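Carbohydrate kinase (Agrobacterium tumefaciens, PDB 2NWH) probably transfers a phosphoryl group from ATP to a sugar or related substrate, as a member of the pfkB (ribokinase-like) carbohydrate kinase family. Local coordinates at residues F43-N48 / M257-L262; L49-F54 / A291-L296; E55-A60 / R129-A134; A282-Q287 / K298-A303. All blocks are in the same frame, centred on the assembly; numbering follows the deposited sequence.

In the fold
Helix 41-51 is shared by contacts 1 and 2. Its middle packs on helix 255-266 in contact 1, and its C-terminal end meets the loop 291-296 in contact 2, the two centres being about 8 Å apart. That loop leads into helix 298-305, so the centre of contact 4 is about 9 Å from that of contact 2; Ser300 OG is hydrogen-bonded to Asp295 O between them. Contact 3 uses the next element, strand 55-63, on the sheet face turned away from helix 41-51, its centre about 27 Å from that of contact 4. The sodium ion, held by Asp249 and Thr251, is about 14 Å from the Asn48 side chain and about 12 Å from that of Ile284.

Contact 1: residues F43-N48 / M257-L262; sequences FNAARN and MASGYL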
loop_
_atom_site.group_PDB
_atom_site.type_symbol
_atom_site.label_atom_id
_atom_site.label_comp_id
_atom_site.label_asym_id
_atom_site.label_seq_id
_atom_site.Cartn_x
_atom_site.Cartn_y
_atom_site.Cartn_z
ATOM N N PHE A 43 -0.361 -4.592 -4.157
ATOM C CA PHE A 43 -1.078 -5.850 -4.041
ATOM C C PHE A 43 -1.716 -6.044 -2.651
ATOM O O PHE A 43 -2.888 -6.480 -2.528
ATOM C CB PHE A 43 -0.098 -7.010 -4.256
ATOM C CG PHE A 43 -0.744 -8.354 -4.299
ATOM C CD1 PHE A 43 -1.397 -8.787 -5.451
ATOM C CD2 PHE A 43 -0.645 -9.230 -3.217
ATOM C CE1 PHE A 43 -1.984 -10.055 -5.494
ATOM C CE2 PHE A 43 -1.224 -10.499 -3.280
ATOM C CZ PHE A 43 -1.874 -10.900 -4.409
ATOM N N ASN A 44 -0.966 -5.698 -1.619
ATOM C CA ASN A 44 -1.460 -5.865 -0.233
ATOM C C ASN A 44 -2.659 -4.918 -0.008
ATOM O O ASN A 44 -3.695 -5.312 0.577
ATOM C CB ASN A 44 -0.321 -5.613 0.762
ATOM C CG ASN A 44 0.683 -6.769 0.818
ATOM O OD1 ASN A 44 0.409 -7.843 0.337
ATOM N ND2 ASN A 44 1.859 -6.519 1.354
ATOM N N ALA A 45 -2.550 -3.686 -0.522
ATOM C CA ALA A 45 -3.678 -2.753 -0.385
ATOM C C ALA A 45 -4.892 -3.274 -1.170
ATOM O O ALA A 45 -6.040 -3.135 -0.727
ATOM C CB ALA A 45 -3.254 -1.334 -0.829
ATOM N N ALA A 46 -4.654 -3.889 -2.346
ATOM C CA ALA A 46 -5.756 -4.409 -3.177
ATOM C C ALA A 46 -6.500 -5.469 -2.407
ATOM O O ALA A 46 -7.731 -5.437 -2.379
ATOM C CB ALA A 46 -5.236 -5.025 -4.496
ATOM N N ARG A 47 -5.769 -6.427 -1.842
ATOM C CA ARG A 47 -6.391 -7.462 -1.012
ATOM C C ARG A 47 -7.162 -6.823 0.102
ATOM O O ARG A 47 -8.288 -7.250 0.384
ATOM C CB ARG A 47 -5.320 -8.412 -0.453
ATOM C CG ARG A 47 -4.728 -9.324 -1.562
ATOM C CD ARG A 47 -3.990 -10.484 -0.935
ATOM N NE ARG A 47 -2.794 -10.083 -0.173
ATOM C CZ ARG A 47 -1.880 -10.932 0.299
ATOM N NH1 ARG A 47 -2.088 -12.243 0.171
ATOM N NH2 ARG A 47 -0.809 -10.475 0.969
ATOM N N ASN A 48 -6.577 -5.825 0.749
ATOM C CA ASN A 48 -7.264 -5.209 1.903
ATOM C C ASN A 48 -8.565 -4.560 1.496
ATOM O O ASN A 48 -9.575 -4.706 2.193
ATOM C CB ASN A 48 -6.385 -4.180 2.624
ATOM C CG ASN A 48 -5.169 -4.819 3.293
ATOM O OD1 ASN A 48 -5.121 -6.028 3.454
ATOM N ND2 ASN A 48 -4.193 -3.999 3.683
ATOM N N MET A 257 -3.506 0.890 6.966
ATOM C CA MET A 257 -3.915 2.276 7.161
ATOM C C MET A 257 -4.528 2.827 5.849
ATOM O O MET A 257 -5.667 3.357 5.807
ATOM C CB MET A 257 -2.665 3.069 7.578
ATOM C CG MET A 257 -2.741 4.593 7.474
ATOM S SD MET A 257 -3.742 5.324 8.779
ATOM C CE MET A 257 -5.093 5.934 7.809
ATOM N N ALA A 258 -3.766 2.672 4.765
ATOM C CA ALA A 258 -4.184 3.175 3.443
ATOM C C ALA A 258 -5.536 2.592 3.091
ATOM O O ALA A 258 -6.479 3.327 2.746
ATOM C CB ALA A 258 -3.129 2.816 2.347
ATOM N N SER A 259 -5.646 1.260 3.211
ATOM C CA SER A 259 -6.867 0.596 2.825
ATOM C C SER A 259 -8.049 1.074 3.632
ATOM O O SER A 259 -9.104 1.270 3.063
ATOM C CB SER A 259 -6.698 -0.898 2.989
ATOM O OG SER A 259 -5.529 -1.237 2.235
ATOM N N GLY A 260 -7.871 1.223 4.953
ATOM C CA GLY A 260 -8.980 1.620 5.822
ATOM C C GLY A 260 -9.372 3.064 5.570
ATOM O O GLY A 260 -10.560 3.394 5.506
ATOM N N TYR A 261 -8.364 3.910 5.378
ATOM C CA TYR A 261 -8.622 5.324 5.076
ATOM C C TYR A 261 -9.299 5.499 3.722
ATOM O O TYR A 261 -10.329 6.172 3.613
ATOM C CB TYR A 261 -7.311 6.108 5.135
ATOM C CG TYR A 261 -7.495 7.594 5.020
ATOM C CD1 TYR A 261 -7.631 8.379 6.167
ATOM C CD2 TYR A 261 -7.559 8.225 3.755
ATOM C CE1 TYR A 261 -7.802 9.756 6.078
ATOM C CE2 TYR A 261 -7.732 9.622 3.659
ATOM C CZ TYR A 261 -7.861 10.369 4.829
ATOM O OH TYR A 261 -8.022 11.744 4.784
ATOM N N LEU A 262 -8.744 4.879 2.681
ATOM C CA LEU A 262 -9.281 4.985 1.341
ATOM C C LEU A 262 -10.664 4.374 1.300
ATOM O O LEU A 262 -11.551 4.937 0.686
ATOM C CB LEU A 262 -8.319 4.319 0.351
ATOM C CG LEU A 262 -8.671 4.382 -1.118
ATOM C CD1 LEU A 262 -8.664 5.850 -1.486
ATOM C CD2 LEU A 262 -7.612 3.625 -1.878
#
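Helices 41-51 and 255-266 come close enough at Ala45 and Ser259 for their CA atoms to stand 5.6 Å apart, a close approach made possible at this point by alanine facing serine. Ser259 carries the contact from its side: its hydroxyl lies beside Ala45, with OG 3.5 Å from Ala45 CA, and presses against the root of Asn48, where Ser259 OG is 3.1 Å from Asn48 CB. The two CB atoms of Asn48 and Ser259 are themselves only 3.3 Å apart, so this is tight packing. Alanine suits the place because its methyl group fills the space next to the serine without pushing the backbones apart. Ser259 OG lies anti to its own carbonyl carbon (chi1 -54°), which turns it back along the helix to bond with Asp255 O, one turn earlier. On a different side of helix 41-51, Arg47 NH2 donates to Asn44 OD1 at 3.0 Å; Arg47 CG lies over one face of the Phe43 ring, offset toward its rim, while CE2 of that ring lies over a face of the guanidinium. Ser259 OG and Asn48 ND2 both find their partner in Asp255, one on its backbone O and the other on its carboxylate. Asp255 ends a Gly-Ala-Gly-Asp sequence like the one whose aspartate is the base in characterised pfkB kinases; if it has that part here, Asn48 would be a second-shell residue bonded to its carboxylate.

Contact 2: residues L49-F54 / A291-L296; sequences LSRLGF and ATSQDL
Arg51, in the last turn of helix 41-51, reaches along the loop 291-296. Its CB rests 3.4 Å from Leu296 O, and CG follows the same carbonyl at a slightly longer distance. CD passes to a carbonyl three residues earlier, 3.4 Å from Ser293 O. With the chain extended from CG to NE (chi3 -173°), the guanidinium is carried across the 3-10 turn 293-295, and Gln294 CA sits 3.9 Å above the centre of one of its faces. At the tip the two nitrogens part. NH1 gives a weak bond to Asn48 OD1, while NH2 packs 3.7 Å from Gln294 CG and donates to a water at 3.1 Å that is also hydrogen-bonded to Ser293 OG. An arginine suits this partly exposed place, since its methylene groups cover the loop backbone and its charged end can use solvent. Just beyond it, Gly53, with positive phi, ends the helix in a Schellman motif. Thr292 OG1 accepts from Gln294 N in an ST turn. Leu296 turns its side chain inward between Asn48 of helix 41-51 and Ala281 and Ile284 of helix 271-286, while Leu52 packs on Ala263 of helix 255-266.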
loop_
_atom_site.group_PDB
_atom_site.type_symbol
_atom_site.label_atom_id
_atom_site.label_comp_id
_atom_site.label_asym_id
_atom_site.label_seq_id
_atom_site.Cartn_x
_atom_site.Cartn_y
_atom_site.Cartn_z
ATOM N N LEU A 49 -8.543 -3.813 0.386
ATOM C CA LEU A 49 -9.752 -3.169 -0.104
ATOM C C LEU A 49 -10.823 -4.173 -0.452
ATOM O O LEU A 49 -12.012 -3.942 -0.187
ATOM C CB LEU A 49 -9.430 -2.261 -1.316
ATOM C CG LEU A 49 -8.650 -1.025 -0.863
ATOM C CD1 LEU A 49 -7.823 -0.411 -2.050
ATOM C CD2 LEU A 49 -9.582 -0.010 -0.167
ATOM N N SER A 50 -10.431 -5.289 -1.051
ATOM C CA SER A 50 -11.396 -6.383 -1.320
ATOM C C SER A 50 -12.024 -6.968 -0.034
ATOM O O SER A 50 -13.266 -7.180 0.072
ATOM C CB SER A 50 -10.728 -7.450 -2.195
ATOM O OG SER A 50 -11.658 -8.448 -2.564
ATOM N N ARG A 51 -11.178 -7.165 0.960
ATOM C CA ARG A 51 -11.623 -7.623 2.304
ATOM C C ARG A 51 -12.608 -6.684 2.963
ATOM O O ARG A 51 -13.426 -7.126 3.775
ATOM C CB ARG A 51 -10.406 -7.755 3.219
ATOM C CG ARG A 51 -9.609 -9.039 2.909
ATOM C CD ARG A 51 -8.232 -9.001 3.559
ATOM N NE ARG A 51 -7.461 -10.162 3.097
ATOM C CZ ARG A 51 -6.160 -10.149 2.889
ATOM N NH1 ARG A 51 -5.478 -9.032 3.123
ATOM N NH2 ARG A 51 -5.541 -11.264 2.468
ATOM N N LEU A 52 -12.492 -5.403 2.621
ATOM C CA LEU A 52 -13.402 -4.364 3.108
ATOM C C LEU A 52 -14.616 -4.146 2.207
ATOM O O LEU A 52 -15.399 -3.227 2.429
ATOM C CB LEU A 52 -12.637 -3.063 3.306
ATOM C CG LEU A 52 -11.493 -3.121 4.315
ATOM C CD1 LEU A 52 -10.872 -1.765 4.323
ATOM C CD2 LEU A 52 -12.011 -3.538 5.744
ATOM N N GLY A 53 -14.792 -5.004 1.202
ATOM C CA GLY A 53 -16.071 -5.032 0.470
ATOM C C GLY A 53 -16.059 -4.446 -0.935
ATOM O O GLY A 53 -17.056 -4.506 -1.653
ATOM N N PHE A 54 -14.922 -3.898 -1.361
ATOM C CA PHE A 54 -14.871 -3.283 -2.697
ATOM C C PHE A 54 -14.635 -4.305 -3.779
ATOM O O PHE A 54 -14.107 -5.360 -3.512
ATOM C CB PHE A 54 -13.781 -2.201 -2.755
ATOM C CG PHE A 54 -14.099 -1.008 -1.883
ATOM C CD1 PHE A 54 -14.824 0.053 -2.397
ATOM C CD2 PHE A 54 -13.743 -0.995 -0.550
ATOM C CE1 PHE A 54 -15.154 1.164 -1.597
ATOM C CE2 PHE A 54 -14.090 0.093 0.268
ATOM C CZ PHE A 54 -14.798 1.184 -0.278
ATOM N N ALA A 291 -1.129 -11.304 14.368
ATOM C CA ALA A 291 -2.122 -10.529 13.627
ATOM C C ALA A 291 -1.622 -10.270 12.218
ATOM O O ALA A 291 -0.413 -10.069 11.981
ATOM C CB ALA A 291 -2.424 -9.226 14.335
ATOM N N THR A 292 -2.544 -10.277 11.265
ATOM C CA THR A 292 -2.162 -9.959 9.889
ATOM C C THR A 292 -3.316 -9.248 9.181
ATOM O O THR A 292 -4.447 -9.226 9.704
ATOM C CB THR A 292 -1.747 -11.221 9.035
ATOM O OG1 THR A 292 -2.891 -12.034 8.759
ATOM C CG2 THR A 292 -0.638 -12.123 9.717
ATOM N N SER A 293 -3.054 -8.760 7.954
ATOM C CA SER A 293 -4.115 -8.087 7.188
ATOM C C SER A 293 -5.201 -9.115 6.781
ATOM O O SER A 293 -6.321 -8.693 6.390
ATOM C CB SER A 293 -3.524 -7.446 5.934
ATOM O OG SER A 293 -2.887 -8.472 5.236
ATOM N N GLN A 294 -4.939 -10.420 6.910
ATOM C CA GLN A 294 -6.034 -11.382 6.659
ATOM C C GLN A 294 -7.170 -11.231 7.670
ATOM O O GLN A 294 -8.336 -11.625 7.402
ATOM C CB GLN A 294 -5.567 -12.824 6.665
ATOM C CG GLN A 294 -4.742 -13.180 5.497
ATOM C CD GLN A 294 -4.378 -14.622 5.521
ATOM O OE1 GLN A 294 -3.938 -15.165 6.560
ATOM N NE2 GLN A 294 -4.576 -15.280 4.383
ATOM N N ASP A 295 -6.855 -10.632 8.803
ATOM C CA ASP A 295 -7.915 -10.335 9.842
ATOM C C ASP A 295 -8.820 -9.120 9.540
ATOM O O ASP A 295 -9.805 -8.885 10.244
ATOM C CB ASP A 295 -7.219 -10.150 11.170
ATOM C CG ASP A 295 -6.586 -11.436 11.652
ATOM O OD1 ASP A 295 -7.198 -12.522 11.489
ATOM O OD2 ASP A 295 -5.461 -11.345 12.159
ATOM N N LEU A 296 -8.492 -8.366 8.487
ATOM C CA LEU A 296 -9.303 -7.223 8.049
ATOM C C LEU A 296 -10.601 -7.625 7.393
ATOM O O LEU A 296 -10.629 -8.485 6.508
ATOM C CB LEU A 296 -8.565 -6.233 7.109
ATOM C CG LEU A 296 -7.349 -5.519 7.624
ATOM C CD1 LEU A 296 -6.640 -4.808 6.466
ATOM C CD2 LEU A 296 -7.828 -4.466 8.638
HETATM O O HOH W 1 -2.708 -10.986 3.568
#

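Contact 3: residues E55-A60 / R129-A134; sequences EVRIIA and REAIIA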
loop_
_atom_site.group_PDB
_atom_site.type_symbol
_atom_site.label_atom_id
_atom_site.label_comp_id
_atom_site.label_asym_id
_atom_site.label_seq_id
_atom_site.Cartn_x
_atom_site.Cartn_y
_atom_site.Cartn_z
ATOM N N GLU A 55 -15.015 -3.960 -5.010
ATOM C CA GLU A 55 -14.740 -4.822 -6.161
ATOM C C GLU A 55 -13.369 -4.357 -6.681
ATOM O O GLU A 55 -13.250 -3.281 -7.241
ATOM C CB GLU A 55 -15.858 -4.709 -7.223
ATOM C CG GLU A 55 -15.544 -5.600 -8.478
ATOM C CD GLU A 55 -16.696 -5.712 -9.459
ATOM O OE1 GLU A 55 -17.813 -5.306 -9.097
ATOM O OE2 GLU A 55 -16.469 -6.201 -10.598
ATOM N N VAL A 56 -12.331 -5.149 -6.439
ATOM C CA VAL A 56 -10.953 -4.670 -6.689
ATOM C C VAL A 56 -10.336 -5.442 -7.831
ATOM O O VAL A 56 -10.485 -6.676 -7.894
ATOM C CB VAL A 56 -10.035 -4.752 -5.431
ATOM C CG1 VAL A 56 -8.620 -4.119 -5.722
ATOM C CG2 VAL A 56 -10.721 -4.049 -4.220
ATOM N N ARG A 57 -9.668 -4.706 -8.732
ATOM C CA ARG A 57 -8.879 -5.308 -9.816
ATOM C C ARG A 57 -7.442 -4.770 -9.707
ATOM O O ARG A 57 -7.235 -3.607 -9.300
ATOM C CB ARG A 57 -9.502 -4.957 -11.183
ATOM C CG ARG A 57 -8.624 -5.293 -12.393
ATOM C CD ARG A 57 -9.320 -4.855 -13.654
ATOM N NE ARG A 57 -8.592 -5.212 -14.879
ATOM C CZ ARG A 57 -9.016 -4.883 -16.099
ATOM N NH1 ARG A 57 -10.099 -4.143 -16.242
ATOM N NH2 ARG A 57 -8.337 -5.254 -17.169
ATOM N N ILE A 58 -6.454 -5.597 -10.044
ATOM C CA ILE A 58 -5.044 -5.125 -10.043
ATOM C C ILE A 58 -4.346 -5.424 -11.381
ATOM O O ILE A 58 -4.534 -6.492 -11.968
ATOM C CB ILE A 58 -4.199 -5.669 -8.835
ATOM C CG1 ILE A 58 -2.784 -5.027 -8.813
ATOM C CG2 ILE A 58 -4.117 -7.265 -8.820
ATOM C CD1 ILE A 58 -2.074 -5.238 -7.458
ATOM N N ILE A 59 -3.523 -4.478 -11.827
ATOM C CA ILE A 59 -2.643 -4.670 -12.975
ATOM C C ILE A 59 -1.212 -4.509 -12.438
ATOM O O ILE A 59 -0.814 -3.399 -11.996
ATOM C CB ILE A 59 -2.898 -3.604 -14.041
ATOM C CG1 ILE A 59 -4.330 -3.676 -14.560
ATOM C CG2 ILE A 59 -1.930 -3.815 -15.304
ATOM C CD1 ILE A 59 -4.691 -2.397 -15.445
ATOM N N ALA A 60 -0.477 -5.634 -12.406
ATOM C CA ALA A 60 0.932 -5.623 -12.020
ATOM C C ALA A 60 1.790 -6.351 -13.062
ATOM O O ALA A 60 1.352 -7.386 -13.598
ATOM C CB ALA A 60 1.095 -6.279 -10.689
ATOM N N ARG A 129 -6.390 1.958 -20.521
ATOM C CA ARG A 129 -7.350 3.078 -20.446
ATOM C C ARG A 129 -8.770 2.593 -20.198
ATOM O O ARG A 129 -9.484 3.188 -19.426
ATOM C CB ARG A 129 -7.326 3.967 -21.686
ATOM C CG ARG A 129 -7.927 5.348 -21.372
ATOM C CD ARG A 129 -7.821 6.275 -22.534
ATOM N NE ARG A 129 -8.204 7.601 -22.091
ATOM C CZ ARG A 129 -7.342 8.590 -21.921
ATOM N NH1 ARG A 129 -7.774 9.789 -21.529
ATOM N NH2 ARG A 129 -6.060 8.390 -22.187
ATOM N N GLU A 130 -9.162 1.500 -20.832
ATOM C CA GLU A 130 -10.476 0.916 -20.627
ATOM C C GLU A 130 -10.626 0.345 -19.186
ATOM O O GLU A 130 -11.689 0.439 -18.583
ATOM C CB GLU A 130 -10.701 -0.189 -21.653
ATOM C CG GLU A 130 -10.827 0.398 -23.069
ATOM C CD GLU A 130 -10.997 -0.654 -24.139
ATOM O OE1 GLU A 130 -11.239 -1.835 -23.836
ATOM O OE2 GLU A 130 -10.906 -0.269 -25.309
ATOM N N ALA A 131 -9.573 -0.253 -18.660
ATOM C CA ALA A 131 -9.614 -0.677 -17.243
ATOM C C ALA A 131 -9.901 0.520 -16.352
ATOM O O ALA A 131 -10.755 0.449 -15.398
ATOM C CB ALA A 131 -8.267 -1.372 -16.827
ATOM N N ILE A 132 -9.205 1.620 -16.639
ATOM C CA ILE A 132 -9.396 2.880 -15.890
ATOM C C ILE A 132 -10.855 3.380 -15.991
ATOM O O ILE A 132 -11.490 3.706 -14.972
ATOM C CB ILE A 132 -8.339 3.959 -16.301
ATOM C CG1 ILE A 132 -6.930 3.475 -15.862
ATOM C CG2 ILE A 132 -8.688 5.343 -15.696
ATOM C CD1 ILE A 132 -5.770 4.310 -16.316
ATOM N N ILE A 133 -11.406 3.360 -17.205
ATOM C CA ILE A 133 -12.749 3.890 -17.428
ATOM C C ILE A 133 -13.805 3.009 -16.734
ATOM O O ILE A 133 -14.887 3.494 -16.316
ATOM C CB ILE A 133 -13.036 4.020 -18.956
ATOM C CG1 ILE A 133 -12.208 5.175 -19.548
ATOM C CG2 ILE A 133 -14.552 4.217 -19.209
ATOM C CD1 ILE A 133 -12.197 5.198 -21.123
ATOM N N ALA A 134 -13.496 1.719 -16.615
ATOM C CA ALA A 134 -14.386 0.769 -15.940
ATOM C C ALA A 134 -14.341 0.913 -14.411
ATOM O O ALA A 134 -15.208 0.357 -13.698
ATOM C CB ALA A 134 -14.028 -0.647 -16.319
#
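Arg57 and Ala131 make the close part of this contact, between strand 55-63 and helix 126-134. The arginine is stretched out almost fully, with CG anti to the backbone N (chi1 169°) and the chain extended as far as NE, so that it spans the gap between backbones whose nearest CA atoms, those of Arg57 and Ala131, are 8.8 Å apart. The methyl group of Ala131 lies against one face of the guanidinium, 3.3 Å above its plane and offset toward the rim; the nearest pair is Arg57 NH1 and Ala131 CB at 3.4 Å. Ile59, two residues along and on the same side of the strand, brings CD1 to 4.0 Å from Ala131 CB, adding an apolar contact to the same methyl group. Alanine fits here because a flat cation can lie directly on its methyl group. The guanidinium is held by more than this packing: NE donates to Thr83 OG1, and NH2 is also hydrogen-bonded outside the two segments. Away from Ala131 the contact soon loosens. Ala134, a turn further on, is exposed and its CB stays 5.3 Å from Arg57 NH1; Glu130 and Ile133 are exposed too. Strand 55-63 lies between strands 5-9 and 81-87 in the large sheet, and Leu7 touches both Arg57 and Ala131. Val56 and Ile58 point to the other face, onto helix 41-51, while Ile132 packs on helix 146-158, so the sheet has helices on both sides, as in the Rossmann-like core of ribokinase-type folds.

Contact 4: residues A282-Q287 / K298-A303; sequences AAITVQ and KDSVEA
Ile284 touches a flat group of the backbone here, the peptide joining Ser300 to Val301; no ring or guanidinium takes part. Its CD1 lies over one face of that peptide, 3.5 Å from Ser300 C, with Ser300 O at 3.4 Å and Val301 N at 3.6 Å. The Ser300 hydroxyl flanks the same methyl group, OG standing 3.4 Å from Ile284 CD1, and Val301 CG2 adds an apolar contact at 3.9 Å. Isoleucine suits the place because CG1, anti to its carbonyl carbon (chi1 -75°), and the extended chi2 send one slim methyl deep against the neighbouring helix. Serine is small enough to let it approach, and its OG is engaged with Asp295 O, just ahead of the helix. Helix 298-305 thus packs against the C-terminal part of helix 271-286 after the connection between them. Met304 covers Ala283 and Ile284 further along, Val301 also rests on Gln277 and Ala280, and from the loop after helix 41-51 Leu52 touches Val301.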
loop_
_atom_site.group_PDB
_atom_site.type_symbol
_atom_site.label_atom_id
_atom_site.label_comp_id
_atom_site.label_asym_id
_atom_site.label_seq_id
_atom_site.Cartn_x
_atom_site.Cartn_y
_atom_site.Cartn_z
ATOM N N ALA A 282 -5.156 -0.522 10.703
ATOM C CA ALA A 282 -3.740 -0.732 11.074
ATOM C C ALA A 282 -3.589 -1.534 12.404
ATOM O O ALA A 282 -2.826 -2.545 12.462
ATOM C CB ALA A 282 -3.036 0.655 11.176
ATOM N N ALA A 283 -4.365 -1.129 13.407
ATOM C CA ALA A 283 -4.347 -1.741 14.772
ATOM C C ALA A 283 -4.685 -3.217 14.690
ATOM O O ALA A 283 -4.086 -4.025 15.385
ATOM C CB ALA A 283 -5.355 -1.017 15.715
ATOM N N ILE A 284 -5.642 -3.573 13.830
ATOM C CA ILE A 284 -6.061 -4.959 13.715
ATOM C C ILE A 284 -4.864 -5.794 13.272
ATOM O O ILE A 284 -4.680 -6.878 13.772
ATOM C CB ILE A 284 -7.196 -5.122 12.705
ATOM C CG1 ILE A 284 -8.511 -4.607 13.321
ATOM C CG2 ILE A 284 -7.344 -6.613 12.179
ATOM C CD1 ILE A 284 -9.588 -4.359 12.213
ATOM N N THR A 285 -4.082 -5.265 12.355
ATOM C CA THR A 285 -2.943 -6.018 11.745
ATOM C C THR A 285 -1.745 -6.129 12.683
ATOM O O THR A 285 -0.799 -6.874 12.407
ATOM C CB THR A 285 -2.468 -5.379 10.413
ATOM O OG1 THR A 285 -1.804 -4.118 10.648
ATOM C CG2 THR A 285 -3.661 -5.199 9.454
ATOM N N VAL A 286 -1.753 -5.376 13.780
ATOM C CA VAL A 286 -0.570 -5.365 14.671
ATOM C C VAL A 286 -0.948 -5.604 16.135
ATOM O O VAL A 286 -0.109 -5.461 17.022
ATOM C CB VAL A 286 0.262 -4.070 14.528
ATOM C CG1 VAL A 286 0.832 -3.941 13.110
ATOM C CG2 VAL A 286 -0.583 -2.811 14.923
ATOM N N GLN A 287 -2.188 -6.016 16.381
ATOM C CA GLN A 287 -2.635 -6.189 17.781
ATOM C C GLN A 287 -2.021 -7.408 18.505
ATOM O O GLN A 287 -2.092 -7.503 19.751
ATOM C CB GLN A 287 -4.167 -6.231 17.867
ATOM C CG GLN A 287 -4.754 -7.527 17.267
ATOM C CD GLN A 287 -6.257 -7.594 17.470
ATOM O OE1 GLN A 287 -6.774 -7.108 18.500
ATOM N NE2 GLN A 287 -6.978 -8.192 16.505
ATOM N N LYS A 298 -14.966 -5.641 7.160
ATOM C CA LYS A 298 -15.795 -4.529 7.659
ATOM C C LYS A 298 -16.127 -4.825 9.100
ATOM O O LYS A 298 -16.135 -3.942 9.934
ATOM C CB LYS A 298 -17.113 -4.457 6.883
ATOM C CG LYS A 298 -16.953 -3.894 5.494
ATOM C CD LYS A 298 -18.330 -3.719 4.840
ATOM C CE LYS A 298 -19.028 -2.500 5.401
ATOM N NZ LYS A 298 -20.276 -2.166 4.624
ATOM N N ASP A 299 -16.425 -6.076 9.400
ATOM C CA ASP A 299 -16.802 -6.377 10.784
ATOM C C ASP A 299 -15.667 -6.208 11.801
ATOM O O ASP A 299 -15.908 -5.744 12.933
ATOM C CB ASP A 299 -17.463 -7.738 10.884
ATOM C CG ASP A 299 -18.825 -7.772 10.189
ATOM O OD1 ASP A 299 -19.419 -6.716 9.802
ATOM O OD2 ASP A 299 -19.303 -8.884 10.058
ATOM N N SER A 300 -14.441 -6.592 11.442
ATOM C CA SER A 300 -13.368 -6.457 12.411
ATOM C C SER A 300 -12.991 -4.984 12.607
ATOM O O SER A 300 -12.625 -4.559 13.706
ATOM C CB SER A 300 -12.162 -7.320 12.056
ATOM O OG SER A 300 -11.505 -6.849 10.887
ATOM N N VAL A 301 -13.096 -4.196 11.544
ATOM C CA VAL A 301 -12.810 -2.789 11.655
ATOM C C VAL A 301 -13.858 -2.171 12.590
ATOM O O VAL A 301 -13.521 -1.442 13.508
ATOM C CB VAL A 301 -12.774 -2.056 10.252
ATOM C CG1 VAL A 301 -12.853 -0.526 10.449
ATOM C CG2 VAL A 301 -11.479 -2.438 9.459
ATOM N N GLU A 302 -15.130 -2.457 12.326
ATOM C CA GLU A 302 -16.243 -2.086 13.199
ATOM C C GLU A 302 -15.953 -2.435 14.666
ATOM O O GLU A 302 -16.192 -1.615 15.554
ATOM C CB GLU A 302 -17.507 -2.800 12.691
ATOM C CG GLU A 302 -18.840 -2.437 13.339
ATOM C CD GLU A 302 -20.002 -3.366 12.840
ATOM O OE1 GLU A 302 -19.814 -4.621 12.795
ATOM O OE2 GLU A 302 -21.083 -2.845 12.505
ATOM N N ALA A 303 -15.400 -3.632 14.922
ATOM C CA ALA A 303 -15.124 -4.067 16.287
ATOM C C ALA A 303 -13.940 -3.317 16.953
ATOM O O ALA A 303 -13.924 -3.154 18.189
ATOM C CB ALA A 303 -14.903 -5.593 16.342
#